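Local coordinates for endoglucanase family 5 (Clostridium acetobutylicum ATCC 824, PDB 6PZ7), which probably hydrolyses internal beta-1,4 linkages of cellulose and related plant cell-wall polysaccharides as a broad-specificity endoglucanase of glycoside hydrolase family 5, at residues 61-66 with 101-106; 132-137 with 181-186; 220-225 with 249-254; 108-113 with 147-152. All coordinates share one frame; numbering follows the deposited sequence. Where two conformers were deposited one is given.

Contact 1. Residues 61-66 with 101-106; sequences SWSSHI and HHDTSW
At the C-terminal end of the (β/α)8 barrel, the rim that carries the active site in this fold, the loops following strands 55-58 and 95-99 are joined where Asp103 takes up the backbone N-H groups of Trp62 and Ser63. OD2 of Asp103 receives Trp62 N on its syn lone pair in an almost straight bond (3.0 Å, 176°), and on its anti side it also accepts His101 N from its own loop. OD1 is 2.8 Å from Ser63 N, a weak bond because the angle is poor, and is approached by Trp106 NE1 from above the carboxylate plane at 2.9 Å. Asp suits this place: chi1 of -76° sets CG beside the backbone N, and the short chain leaves both oxygens close to the other loop. Ser61 adds a second tie, its OG accepting His102 N at 3.0 Å while also bonding to the carbonyl of Asp27. Farther out, in the conformer given, the hydroxyls of Ser63 and Ser105 meet, OG to OG, at 3.2 Å. Ile66 brings the one apolar touch, crossing the Trp106 side chain at about a right angle with CD1 3.8 Å from CZ2. The N-H donors gathered on it would favour an ionised Asp103, and its indole bond to Trp106 helps fix the rotation of the carboxylate.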
loop_
_atom_site.group_PDB
_atom_site.type_symbol
_atom_site.label_atom_id
_atom_site.label_comp_id
_atom_site.label_asym_id
_atom_site.label_seq_id
_atom_site.Cartn_x
_atom_site.Cartn_y
_atom_site.Cartn_z
ATOM N N SER A 61 2.600 10.320 -4.463
ATOM C CA SER A 61 2.296 11.510 -3.670
ATOM C C SER A 61 1.914 12.625 -4.633
ATOM O O SER A 61 2.713 13.000 -5.495
ATOM C CB SER A 61 3.490 11.908 -2.807
ATOM O OG SER A 61 3.752 10.888 -1.838
ATOM N N TRP A 62 0.679 13.083 -4.536
ATOM C CA TRP A 62 0.147 14.039 -5.515
ATOM C C TRP A 62 0.364 15.483 -5.133
ATOM O O TRP A 62 0.337 16.329 -6.030
ATOM C CB TRP A 62 -1.331 13.738 -5.738
ATOM C CG TRP A 62 -1.579 12.356 -6.265
ATOM C CD1 TRP A 62 -1.777 11.233 -5.501
ATOM C CD2 TRP A 62 -1.590 11.904 -7.633
ATOM N NE1 TRP A 62 -1.932 10.125 -6.313
ATOM C CE2 TRP A 62 -1.813 10.502 -7.623
ATOM C CE3 TRP A 62 -1.394 12.541 -8.864
ATOM C CZ2 TRP A 62 -1.895 9.751 -8.774
ATOM C CZ3 TRP A 62 -1.465 11.784 -10.036
ATOM C CH2 TRP A 62 -1.704 10.403 -9.975
ATOM N N SER A 63 0.600 15.762 -3.848
ATOM C CA SER A 63 0.553 17.118 -3.301
ATOM C C SER A 63 1.316 18.136 -4.141
ATOM O O SER A 63 0.801 19.227 -4.422
ATOM C CB SER A 63 1.091 17.085 -1.865
ATOM O OG SER A 63 0.872 18.316 -1.198
ATOM N N SER A 64 2.557 17.839 -4.497
ATOM C CA SER A 64 3.446 18.745 -5.219
ATOM C C SER A 64 3.020 18.975 -6.658
ATOM O O SER A 64 3.665 19.777 -7.348
ATOM C CB SER A 64 4.890 18.200 -5.250
ATOM O OG SER A 64 5.402 17.988 -3.952
ATOM N N HIS A 65 2.018 18.261 -7.130
ATOM C CA HIS A 65 1.588 18.261 -8.521
ATOM C C HIS A 65 0.159 18.737 -8.691
ATOM O O HIS A 65 -0.382 18.607 -9.794
ATOM C CB HIS A 65 1.755 16.841 -9.075
ATOM C CG HIS A 65 3.081 16.251 -8.761
ATOM N ND1 HIS A 65 4.246 16.653 -9.377
ATOM C CD2 HIS A 65 3.443 15.349 -7.822
ATOM C CE1 HIS A 65 5.265 15.987 -8.858
ATOM N NE2 HIS A 65 4.809 15.196 -7.907
ATOM N N ILE A 66 -0.454 19.256 -7.633
ATOM C CA ILE A 66 -1.834 19.728 -7.616
ATOM C C ILE A 66 -1.819 21.256 -7.575
ATOM O O ILE A 66 -1.159 21.864 -6.727
ATOM C CB ILE A 66 -2.574 19.171 -6.392
ATOM C CG1 ILE A 66 -2.691 17.647 -6.470
ATOM C CG2 ILE A 66 -3.956 19.848 -6.259
ATOM C CD1 ILE A 66 -3.085 17.035 -5.138
ATOM N N HIS A 101 -0.650 8.956 -1.579
ATOM C CA HIS A 101 0.414 8.520 -0.663
ATOM C C HIS A 101 0.654 9.606 0.357
ATOM O O HIS A 101 -0.194 9.801 1.257
ATOM C CB HIS A 101 1.630 7.923 -1.363
ATOM C CG HIS A 101 2.364 6.959 -0.506
ATOM N ND1 HIS A 101 1.958 5.653 -0.367
ATOM C CD2 HIS A 101 3.467 7.119 0.266
ATOM C CE1 HIS A 101 2.801 5.056 0.465
ATOM N NE2 HIS A 101 3.741 5.916 0.830
ATOM N N HIS A 102 1.779 10.312 0.299
ATOM C CA HIS A 102 2.133 11.354 1.293
ATOM C C HIS A 102 1.384 12.647 0.984
ATOM O O HIS A 102 1.949 13.646 0.532
ATOM C CB HIS A 102 3.629 11.626 1.306
ATOM C CG HIS A 102 4.477 10.474 1.724
ATOM N ND1 HIS A 102 4.223 9.704 2.830
ATOM C CD2 HIS A 102 5.589 9.938 1.163
ATOM C CE1 HIS A 102 5.135 8.739 2.930
ATOM N NE2 HIS A 102 5.992 8.884 1.941
ATOM N N ASP A 103 0.080 12.583 1.249
ATOM C CA ASP A 103 -0.923 13.602 0.933
ATOM C C ASP A 103 -1.651 14.073 2.188
ATOM O O ASP A 103 -2.730 14.667 2.104
ATOM C CB ASP A 103 -1.812 13.085 -0.206
ATOM C CG ASP A 103 -1.095 13.170 -1.563
ATOM O OD1 ASP A 103 -0.716 14.293 -1.913
ATOM O OD2 ASP A 103 -0.922 12.128 -2.239
ATOM N N THR A 104 -1.046 13.815 3.365
ATOM C CA THR A 104 -1.646 14.256 4.630
ATOM C C THR A 104 -1.692 15.765 4.764
ATOM O O THR A 104 -2.456 16.263 5.621
ATOM C CB THR A 104 -0.902 13.698 5.848
ATOM O OG1 THR A 104 0.432 14.176 5.843
ATOM C CG2 THR A 104 -0.880 12.165 5.855
ATOM N N SER A 105 -0.941 16.514 3.973
ATOM C CA SER A 105 -0.978 17.966 4.095
ATOM C C SER A 105 -2.339 18.516 3.732
ATOM O O SER A 105 -2.711 19.591 4.238
ATOM C CB SER A 105 0.094 18.600 3.206
ATOM O OG SER A 105 -0.108 18.292 1.849
ATOM N N TRP A 106 -3.104 17.840 2.843
ATOM C CA TRP A 106 -4.392 18.318 2.380
ATOM C C TRP A 106 -5.514 17.327 2.656
ATOM O O TRP A 106 -6.681 17.699 2.548
ATOM C CB TRP A 106 -4.342 18.729 0.890
ATOM C CG TRP A 106 -3.958 17.627 -0.041
ATOM C CD1 TRP A 106 -2.687 17.275 -0.412
ATOM C CD2 TRP A 106 -4.837 16.768 -0.737
ATOM N NE1 TRP A 106 -2.731 16.227 -1.304
ATOM C CE2 TRP A 106 -4.044 15.888 -1.510
ATOM C CE3 TRP A 106 -6.226 16.625 -0.768
ATOM C CZ2 TRP A 106 -4.595 14.903 -2.311
ATOM C CZ3 TRP A 106 -6.766 15.646 -1.582
ATOM C CH2 TRP A 106 -5.971 14.803 -2.329
#

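Contact 2. Residues 132-137 with 181-186; sequences FKDYDS and TGSNNS
Lys133 lies across the loop 181-186, with the amide of Asn185 against the root of its chain and the carbonyl of Thr181 at its tip. In the conformer given, a bend at chi3 (-61°) carries CE round past Ser183 CB, 3.7 Å away, and NZ ends 2.7 Å from Thr181 O, approaching nearly along the C=O axis. That carbonyl stands where helix 161-180 gives way to Gly182, whose positive phi turns the chain; the negative end of a helix would probably be a favourable setting for an ammonium group. Asn185 lays its ND2 3.4 Å from Lys133 CB, and the same nitrogen gives a nearly straight bond (172°) to Thr181 OG1, which lies in the amide plane and is itself bonded to Ile178 O of the helix. Ala129 O is a further partner of ND2, and Arg188 NE binds OD1, so the buried amide is held at both ends. Both segments belong to the N-terminal face of the (β/α)8 barrel: each lies in the loop between a helix and the next strand, 139-142 and 190-193, which are neighbours in the sheet. Asp134 and Ser183 meet on the exposed flank, the serine hydroxyl donating to OD1 (OG to OD1 2.7 Å) nearly in line with the carboxylate C-O bond. Asn184 probes the type I turn 132-135 instead. Its backbone N makes a weak bond to Lys133 O, while ND2 reaches Tyr135 O at 3.1 Å, standing well above that carbonyl's plane (65°); Arg188 NH2 also bonds to this oxygen.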
loop_
_atom_site.group_PDB
_atom_site.type_symbol
_atom_site.label_atom_id
_atom_site.label_comp_id
_atom_site.label_asym_id
_atom_site.label_seq_id
_atom_site.Cartn_x
_atom_site.Cartn_y
_atom_site.Cartn_z
ATOM N N PHE A 132 -7.319 7.015 -15.754
ATOM C CA PHE A 132 -7.064 5.579 -15.716
ATOM C C PHE A 132 -8.316 4.724 -15.903
ATOM O O PHE A 132 -8.269 3.507 -15.699
ATOM C CB PHE A 132 -6.329 5.248 -14.402
ATOM C CG PHE A 132 -4.905 5.755 -14.377
ATOM C CD1 PHE A 132 -3.903 4.996 -14.968
ATOM C CD2 PHE A 132 -4.591 6.977 -13.844
ATOM C CE1 PHE A 132 -2.605 5.477 -15.025
ATOM C CE2 PHE A 132 -3.292 7.444 -13.865
ATOM C CZ PHE A 132 -2.299 6.693 -14.494
ATOM N N LYS A 133 -9.393 5.308 -16.413
ATOM C CA LYS A 133 -10.700 4.654 -16.381
ATOM C C LYS A 133 -10.788 3.430 -17.286
ATOM O O LYS A 133 -11.627 2.544 -17.032
ATOM C CB LYS A 133 -11.806 5.651 -16.765
ATOM C CG LYS A 133 -11.796 6.090 -18.216
ATOM C CD LYS A 133 -12.657 7.339 -18.448
ATOM C CE LYS A 133 -14.103 7.087 -18.084
ATOM N NZ LYS A 133 -14.921 8.335 -18.190
ATOM N N ASP A 134 -9.986 3.368 -18.348
ATOM C CA ASP A 134 -10.139 2.305 -19.334
ATOM C C ASP A 134 -9.295 1.065 -19.060
ATOM O O ASP A 134 -9.406 0.072 -19.783
ATOM C CB ASP A 134 -9.851 2.809 -20.741
ATOM C CG ASP A 134 -10.912 3.754 -21.280
ATOM O OD1 ASP A 134 -12.065 3.748 -20.814
ATOM O OD2 ASP A 134 -10.568 4.468 -22.233
ATOM N N TYR A 135 -8.452 1.068 -18.043
ATOM C CA TYR A 135 -7.682 -0.127 -17.689
ATOM C C TYR A 135 -8.630 -1.237 -17.225
ATOM O O TYR A 135 -9.693 -0.971 -16.638
ATOM C CB TYR A 135 -6.656 0.202 -16.587
ATOM C CG TYR A 135 -5.465 0.947 -17.127
ATOM C CD1 TYR A 135 -5.483 2.326 -17.281
ATOM C CD2 TYR A 135 -4.293 0.272 -17.510
ATOM C CE1 TYR A 135 -4.398 2.994 -17.842
ATOM C CE2 TYR A 135 -3.214 0.951 -18.036
ATOM C CZ TYR A 135 -3.290 2.308 -18.186
ATOM O OH TYR A 135 -2.249 3.037 -18.718
ATOM N N ASP A 136 -8.191 -2.481 -17.376
ATOM C CA ASP A 136 -8.965 -3.633 -16.894
ATOM C C ASP A 136 -8.738 -3.833 -15.394
ATOM O O ASP A 136 -8.124 -3.011 -14.714
ATOM C CB ASP A 136 -8.729 -4.873 -17.757
ATOM C CG ASP A 136 -7.388 -5.500 -17.593
ATOM O OD1 ASP A 136 -6.688 -5.329 -16.606
ATOM O OD2 ASP A 136 -6.999 -6.218 -18.579
ATOM N N SER A 137 -9.239 -4.947 -14.872
ATOM C CA SER A 137 -9.251 -5.183 -13.432
ATOM C C SER A 137 -7.886 -5.454 -12.851
ATOM O O SER A 137 -7.760 -5.553 -11.621
ATOM C CB SER A 137 -10.181 -6.344 -13.097
ATOM O OG SER A 137 -9.679 -7.557 -13.601
ATOM N N THR A 181 -17.025 8.110 -12.518
ATOM C CA THR A 181 -16.363 8.348 -13.802
ATOM C C THR A 181 -16.646 7.272 -14.850
ATOM O O THR A 181 -16.324 7.484 -16.044
ATOM C CB THR A 181 -14.852 8.527 -13.615
ATOM O OG1 THR A 181 -14.256 7.318 -13.098
ATOM C CG2 THR A 181 -14.539 9.671 -12.693
ATOM N N GLY A 182 -17.256 6.148 -14.467
ATOM C CA GLY A 182 -17.717 5.181 -15.476
ATOM C C GLY A 182 -16.596 4.377 -16.145
ATOM O O GLY A 182 -15.479 4.212 -15.621
ATOM N N SER A 183 -16.918 3.866 -17.342
ATOM C CA SER A 183 -16.088 2.888 -18.031
ATOM C C SER A 183 -15.752 1.764 -17.039
ATOM O O SER A 183 -16.603 1.368 -16.233
ATOM C CB SER A 183 -14.833 3.535 -18.634
ATOM O OG SER A 183 -14.075 2.584 -19.417
ATOM N N ASN A 184 -14.507 1.287 -17.029
ATOM C CA ASN A 184 -14.153 0.182 -16.151
ATOM C C ASN A 184 -14.072 0.598 -14.697
ATOM O O ASN A 184 -13.964 -0.274 -13.825
ATOM C CB ASN A 184 -12.864 -0.479 -16.627
ATOM C CG ASN A 184 -13.066 -1.293 -17.880
ATOM O OD1 ASN A 184 -14.198 -1.703 -18.207
ATOM N ND2 ASN A 184 -11.997 -1.548 -18.585
ATOM N N ASN A 185 -14.143 1.897 -14.391
ATOM C CA ASN A 185 -14.192 2.319 -12.997
ATOM C C ASN A 185 -15.485 1.921 -12.317
ATOM O O ASN A 185 -15.527 1.910 -11.087
ATOM C CB ASN A 185 -13.917 3.811 -12.857
ATOM C CG ASN A 185 -12.491 4.168 -13.180
ATOM O OD1 ASN A 185 -11.587 3.324 -13.204
ATOM N ND2 ASN A 185 -12.253 5.440 -13.410
ATOM N N SER A 186 -16.535 1.577 -13.066
ATOM C CA SER A 186 -17.773 1.101 -12.452
ATOM C C SER A 186 -17.567 -0.219 -11.728
ATOM O O SER A 186 -18.283 -0.513 -10.759
ATOM C CB SER A 186 -18.878 0.971 -13.510
ATOM O OG SER A 186 -19.204 2.242 -14.038
#

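Contact 3. Residues 220-225 with 249-254; sequences LHMYAP and GQLNAI
Leu220 and Met222 meet Ile254 tip to tip where the end of barrel strand 216-221 and the chain beyond it are covered by helix 241-259, which comes later in the chain, in this (β/α)8 barrel. The close-packed part is wholly apolar. Leu220 CD1 lies 3.8 Å from Ile254 CG2, and both residues also touch Val265 of the adjacent strand, so that the branched chains fill the layer between sheet and helix. Met222 spans more of the helix, touching Gln250, Leu251 and Ile254. Its CG is anti to the backbone N (chi1 -170°), and a bend at chi3 (82°) swings CE against Leu251, where it is 3.8 Å from CD2. The sulphur meanwhile rests 4.1 Å from Ile254 CD1. A flexible, unbranched thioether fits here because it can touch Leu251 and Ile254, about one turn apart, with its methyl and its sulphur. The side nearer solvent is of another kind. Gln250, partly exposed, crosses Met222 obliquely with its CB 3.9 Å from SD, and its extended chain carries the amide on to Ala224. Alanine offers only a methyl for that polar end to rest on; the touch is a van der Waals one, Gln250 OE1 standing 3.3 Å from Ala224 CB.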
loop_
_atom_site.group_PDB
_atom_site.type_symbol
_atom_site.label_atom_id
_atom_site.label_comp_id
_atom_site.label_asym_id
_atom_site.label_seq_id
_atom_site.Cartn_x
_atom_site.Cartn_y
_atom_site.Cartn_z
ATOM N N LEU A 220 -4.260 -2.807 4.915
ATOM C CA LEU A 220 -3.585 -2.721 6.208
ATOM C C LEU A 220 -2.086 -2.752 5.986
ATOM O O LEU A 220 -1.605 -3.372 5.026
ATOM C CB LEU A 220 -3.994 -3.881 7.140
ATOM C CG LEU A 220 -5.486 -4.021 7.404
ATOM C CD1 LEU A 220 -5.745 -5.330 8.146
ATOM C CD2 LEU A 220 -6.029 -2.842 8.178
ATOM N N HIS A 221 -1.326 -2.078 6.844
ATOM C CA HIS A 221 0.135 -2.097 6.803
ATOM C C HIS A 221 0.606 -2.668 8.130
ATOM O O HIS A 221 0.075 -2.300 9.191
ATOM C CB HIS A 221 0.727 -0.719 6.588
ATOM C CG HIS A 221 0.338 -0.124 5.273
ATOM N ND1 HIS A 221 0.620 1.185 4.954
ATOM C CD2 HIS A 221 -0.319 -0.638 4.200
ATOM C CE1 HIS A 221 0.161 1.443 3.736
ATOM N NE2 HIS A 221 -0.431 0.363 3.264
ATOM N N MET A 222 1.556 -3.613 8.111
ATOM C CA MET A 222 1.949 -4.290 9.344
ATOM C C MET A 222 3.396 -4.786 9.251
ATOM O O MET A 222 3.682 -5.894 8.763
ATOM C CB MET A 222 0.984 -5.436 9.629
ATOM C CG MET A 222 1.177 -6.048 11.023
ATOM S SD MET A 222 0.012 -7.292 11.560
ATOM C CE MET A 222 0.699 -8.709 10.746
ATOM N N TYR A 223 4.297 -3.980 9.779
ATOM C CA TYR A 223 5.720 -4.282 9.796
ATOM C C TYR A 223 6.037 -5.007 11.099
ATOM O O TYR A 223 6.686 -4.483 12.004
ATOM C CB TYR A 223 6.553 -3.025 9.656
ATOM C CG TYR A 223 6.467 -2.292 8.342
ATOM C CD1 TYR A 223 7.510 -2.336 7.440
ATOM C CD2 TYR A 223 5.358 -1.489 8.012
ATOM C CE1 TYR A 223 7.479 -1.608 6.269
ATOM C CE2 TYR A 223 5.320 -0.762 6.827
ATOM C CZ TYR A 223 6.387 -0.821 5.966
ATOM O OH TYR A 223 6.404 -0.091 4.809
ATOM N N ALA A 224 5.547 -6.195 11.206
ATOM C CA ALA A 224 5.628 -6.973 12.448
ATOM C C ALA A 224 6.763 -7.995 12.407
ATOM O O ALA A 224 7.081 -8.538 11.341
ATOM C CB ALA A 224 4.312 -7.724 12.678
ATOM N N PRO A 225 7.342 -8.326 13.566
ATOM C CA PRO A 225 7.218 -7.607 14.843
ATOM C C PRO A 225 8.046 -6.338 14.794
ATOM O O PRO A 225 9.174 -6.323 14.270
ATOM C CB PRO A 225 7.781 -8.600 15.862
ATOM C CG PRO A 225 8.757 -9.441 15.081
ATOM C CD PRO A 225 8.296 -9.443 13.643
ATOM N N GLY A 249 -0.789 -14.750 15.783
ATOM C CA GLY A 249 -1.862 -14.068 16.496
ATOM C C GLY A 249 -2.299 -12.791 15.788
ATOM O O GLY A 249 -3.500 -12.490 15.699
ATOM N N GLN A 250 -1.345 -12.008 15.283
ATOM C CA GLN A 250 -1.691 -10.771 14.593
ATOM C C GLN A 250 -2.426 -11.062 13.293
ATOM O O GLN A 250 -3.440 -10.416 12.981
ATOM C CB GLN A 250 -0.416 -9.970 14.338
ATOM C CG GLN A 250 0.233 -9.387 15.587
ATOM C CD GLN A 250 1.622 -8.915 15.327
ATOM O OE1 GLN A 250 2.404 -9.573 14.636
ATOM N NE2 GLN A 250 1.958 -7.768 15.870
ATOM N N LEU A 251 -1.961 -12.041 12.529
ATOM C CA LEU A 251 -2.630 -12.401 11.284
ATOM C C LEU A 251 -3.998 -13.000 11.549
ATOM O O LEU A 251 -4.952 -12.727 10.817
ATOM C CB LEU A 251 -1.736 -13.319 10.445
ATOM C CG LEU A 251 -0.450 -12.690 9.917
ATOM C CD1 LEU A 251 0.468 -13.771 9.387
ATOM C CD2 LEU A 251 -0.767 -11.689 8.825
ATOM N N ASN A 252 -4.129 -13.778 12.626
ATOM C CA ASN A 252 -5.422 -14.358 12.953
ATOM C C ASN A 252 -6.434 -13.289 13.349
ATOM O O ASN A 252 -7.632 -13.441 13.068
ATOM C CB ASN A 252 -5.245 -15.406 14.049
ATOM C CG ASN A 252 -6.327 -16.435 14.014
ATOM O OD1 ASN A 252 -6.767 -16.848 12.941
ATOM N ND2 ASN A 252 -6.784 -16.848 15.193
ATOM N N ALA A 253 -5.998 -12.219 14.011
ATOM C CA ALA A 253 -6.920 -11.132 14.321
ATOM C C ALA A 253 -7.488 -10.513 13.048
ATOM O O ALA A 253 -8.682 -10.185 12.990
ATOM C CB ALA A 253 -6.258 -10.075 15.184
ATOM N N ILE A 254 -6.654 -10.314 12.029
ATOM C CA ILE A 254 -7.101 -9.774 10.747
ATOM C C ILE A 254 -8.041 -10.751 10.063
ATOM O O ILE A 254 -9.102 -10.363 9.558
ATOM C CB ILE A 254 -5.886 -9.456 9.867
ATOM C CG1 ILE A 254 -4.996 -8.387 10.505
ATOM C CG2 ILE A 254 -6.341 -9.048 8.487
ATOM C CD1 ILE A 254 -3.605 -8.246 9.849
#

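Contact 4. Residues 108-113 with 147-152; sequences IPTYNK and PRIVGS
Ile149 pushes its terminal methyl into the bend formed by Ile108, Pro109 and Thr110, and nearly all the apolar contact is made by that one carbon. CD1 of Ile149 lies 3.6 Å from Pro109 CD, 3.7 Å from Thr110 CG2 and 3.8 Å from Ile108 CG2. Its chi2 of -65° turns CD1 into this position. The isoleucine and the proline ring slide past each other in opposite directions, whereas Ile108 and Thr110 cross the Ile149 chain at about a right angle. A slender methyl end suits the meeting point of a proline ring and two branched residues.

Between backbone and ring there is one further touch, Arg148 O to Pro109 CD at 3.6 Å. The proline is the centre of an inverse gamma turn, closed by Thr110 N on Ile108 O, and its own carbonyl oxygen is buried with no partner in the model.

Polar bonds serve each segment separately. Thr110 is the N-cap of the following helix: OG1, between the backbone N and the carbonyl carbon (chi1 66°), accepts Lys113 N at 3.1 Å. On the other side a type II turn runs from Ile149 to Ser152, with Gly151 taking its positive-phi corner; in the conformer given Ser152 OG donates to Ile149 O at 2.9 Å, and Ser152 N shares that acceptor. Arg148, whose CB points away from residues 108-113, forms a salt bridge with Glu155 through NE.

Here the start of helix 111-132 lies beside the loop that follows strand 139-142, while Ile167 of helix 161-180 packs on Pro109.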
loop_
_atom_site.group_PDB
_atom_site.type_symbol
_atom_site.label_atom_id
_atom_site.label_comp_id
_atom_site.label_asym_id
_atom_site.label_seq_id
_atom_site.Cartn_x
_atom_site.Cartn_y
_atom_site.Cartn_z
ATOM N N ILE A 108 -7.040 15.685 5.722
ATOM C CA ILE A 108 -6.923 15.922 7.165
ATOM C C ILE A 108 -8.166 15.402 7.871
ATOM O O ILE A 108 -9.208 16.040 7.808
ATOM C CB ILE A 108 -6.651 17.393 7.496
ATOM C CG1 ILE A 108 -5.479 17.941 6.673
ATOM C CG2 ILE A 108 -6.384 17.516 8.998
ATOM C CD1 ILE A 108 -5.378 19.487 6.728
ATOM N N PRO A 109 -8.066 14.247 8.572
ATOM C CA PRO A 109 -9.297 13.616 9.103
ATOM C C PRO A 109 -9.722 14.166 10.459
ATOM O O PRO A 109 -9.664 13.498 11.505
ATOM C CB PRO A 109 -8.920 12.132 9.148
ATOM C CG PRO A 109 -7.450 12.138 9.380
ATOM C CD PRO A 109 -6.947 13.296 8.504
ATOM N N THR A 110 -10.207 15.414 10.449
ATOM C CA THR A 110 -10.911 16.007 11.590
ATOM C C THR A 110 -12.249 16.543 11.091
ATOM O O THR A 110 -12.396 16.883 9.916
ATOM C CB THR A 110 -10.123 17.152 12.265
ATOM O OG1 THR A 110 -10.025 18.231 11.331
ATOM C CG2 THR A 110 -8.783 16.709 12.753
ATOM N N TYR A 111 -13.217 16.692 12.003
ATOM C CA TYR A 111 -14.487 17.283 11.610
ATOM C C TYR A 111 -14.284 18.707 11.107
ATOM O O TYR A 111 -14.934 19.147 10.136
ATOM C CB TYR A 111 -15.484 17.282 12.769
ATOM C CG TYR A 111 -15.883 15.896 13.233
ATOM C CD1 TYR A 111 -16.316 14.912 12.330
ATOM C CD2 TYR A 111 -15.815 15.539 14.579
ATOM C CE1 TYR A 111 -16.719 13.678 12.770
ATOM C CE2 TYR A 111 -16.181 14.292 15.006
ATOM C CZ TYR A 111 -16.639 13.356 14.115
ATOM O OH TYR A 111 -16.976 12.107 14.543
ATOM N N ASN A 112 -13.352 19.430 11.700
ATOM C CA ASN A 112 -13.116 20.810 11.313
ATOM C C ASN A 112 -12.588 20.906 9.881
ATOM O O ASN A 112 -13.006 21.817 9.147
ATOM C CB ASN A 112 -12.130 21.415 12.295
ATOM C CG ASN A 112 -11.683 22.794 11.906
ATOM O OD1 ASN A 112 -10.474 23.008 11.674
ATOM N ND2 ASN A 112 -12.592 23.723 11.838
ATOM N N LYS A 113 -11.680 20.003 9.469
ATOM C CA LYS A 113 -11.079 20.054 8.134
ATOM C C LYS A 113 -11.811 19.198 7.115
ATOM O O LYS A 113 -11.450 19.249 5.912
ATOM C CB LYS A 113 -9.616 19.622 8.175
ATOM C CG LYS A 113 -8.724 20.491 9.064
ATOM C CD LYS A 113 -8.391 21.867 8.515
ATOM C CE LYS A 113 -7.226 22.473 9.314
ATOM N NZ LYS A 113 -6.970 23.917 9.000
ATOM N N PRO A 147 -3.905 7.444 6.181
ATOM C CA PRO A 147 -4.537 8.723 6.535
ATOM C C PRO A 147 -4.582 8.870 8.045
ATOM O O PRO A 147 -4.990 7.963 8.766
ATOM C CB PRO A 147 -5.947 8.599 5.936
ATOM C CG PRO A 147 -6.228 7.104 5.878
ATOM C CD PRO A 147 -4.849 6.504 5.530
ATOM N N ARG A 148 -4.186 10.034 8.538
ATOM C CA ARG A 148 -3.952 10.212 9.964
ATOM C C ARG A 148 -3.695 11.676 10.260
ATOM O O ARG A 148 -3.582 12.502 9.345
ATOM C CB ARG A 148 -2.761 9.367 10.398
ATOM C CG ARG A 148 -1.415 9.867 9.858
ATOM C CD ARG A 148 -0.323 8.820 9.999
ATOM N NE ARG A 148 0.995 9.327 9.661
ATOM C CZ ARG A 148 1.451 9.460 8.439
ATOM N NH1 ARG A 148 0.762 9.097 7.389
ATOM N NH2 ARG A 148 2.666 9.996 8.259
ATOM N N ILE A 149 -3.592 11.981 11.552
ATOM C CA ILE A 149 -3.226 13.311 12.043
ATOM C C ILE A 149 -1.772 13.268 12.498
ATOM O O ILE A 149 -1.446 12.718 13.561
ATOM C CB ILE A 149 -4.162 13.793 13.161
ATOM C CG1 ILE A 149 -5.615 13.786 12.674
ATOM C CG2 ILE A 149 -3.716 15.185 13.653
ATOM C CD1 ILE A 149 -5.916 14.715 11.594
ATOM N N VAL A 150 -0.878 13.791 11.666
ATOM C CA VAL A 150 0.536 13.750 11.980
ATOM C C VAL A 150 0.795 14.600 13.222
ATOM O O VAL A 150 0.330 15.748 13.341
ATOM C CB VAL A 150 1.368 14.241 10.791
ATOM C CG1 VAL A 150 2.845 14.291 11.158
ATOM C CG2 VAL A 150 1.137 13.348 9.577
ATOM N N GLY A 151 1.547 14.041 14.169
ATOM C CA GLY A 151 1.831 14.706 15.417
ATOM C C GLY A 151 0.811 14.486 16.501
ATOM O O GLY A 151 1.049 14.921 17.638
ATOM N N SER A 152 -0.292 13.811 16.221
ATOM C CA SER A 152 -1.203 13.584 17.316
ATOM C C SER A 152 -0.726 12.416 18.176
ATOM O O SER A 152 0.020 11.530 17.728
ATOM C CB SER A 152 -2.588 13.309 16.795
ATOM O OG SER A 152 -2.589 12.090 16.129
#

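Contacts 1 and 4 are neighbours on the active-site rim of the barrel, centres 14 Å apart, and they touch: Thr104 CG2 is 3.8 Å from Arg148 NH1. Contact 3 lies across the chain's centre from contact 1, about 27 Å between centres. Glu146, in the Asn-Glu-Pro motif that in family 5 enzymes usually bears the acid/base, links two of these places: it precedes Pro147 of contact 4 and bonds to His221 of contact 3. Contact 2 is at the barrel's other end, centred about 23 Å from contact 1, though their nearest atoms are about 5 Å apart, and about 30 Å from contact 4. Helices 111-132 and 161-180 run between contacts 2 and 4, whose segments alternate along the chain.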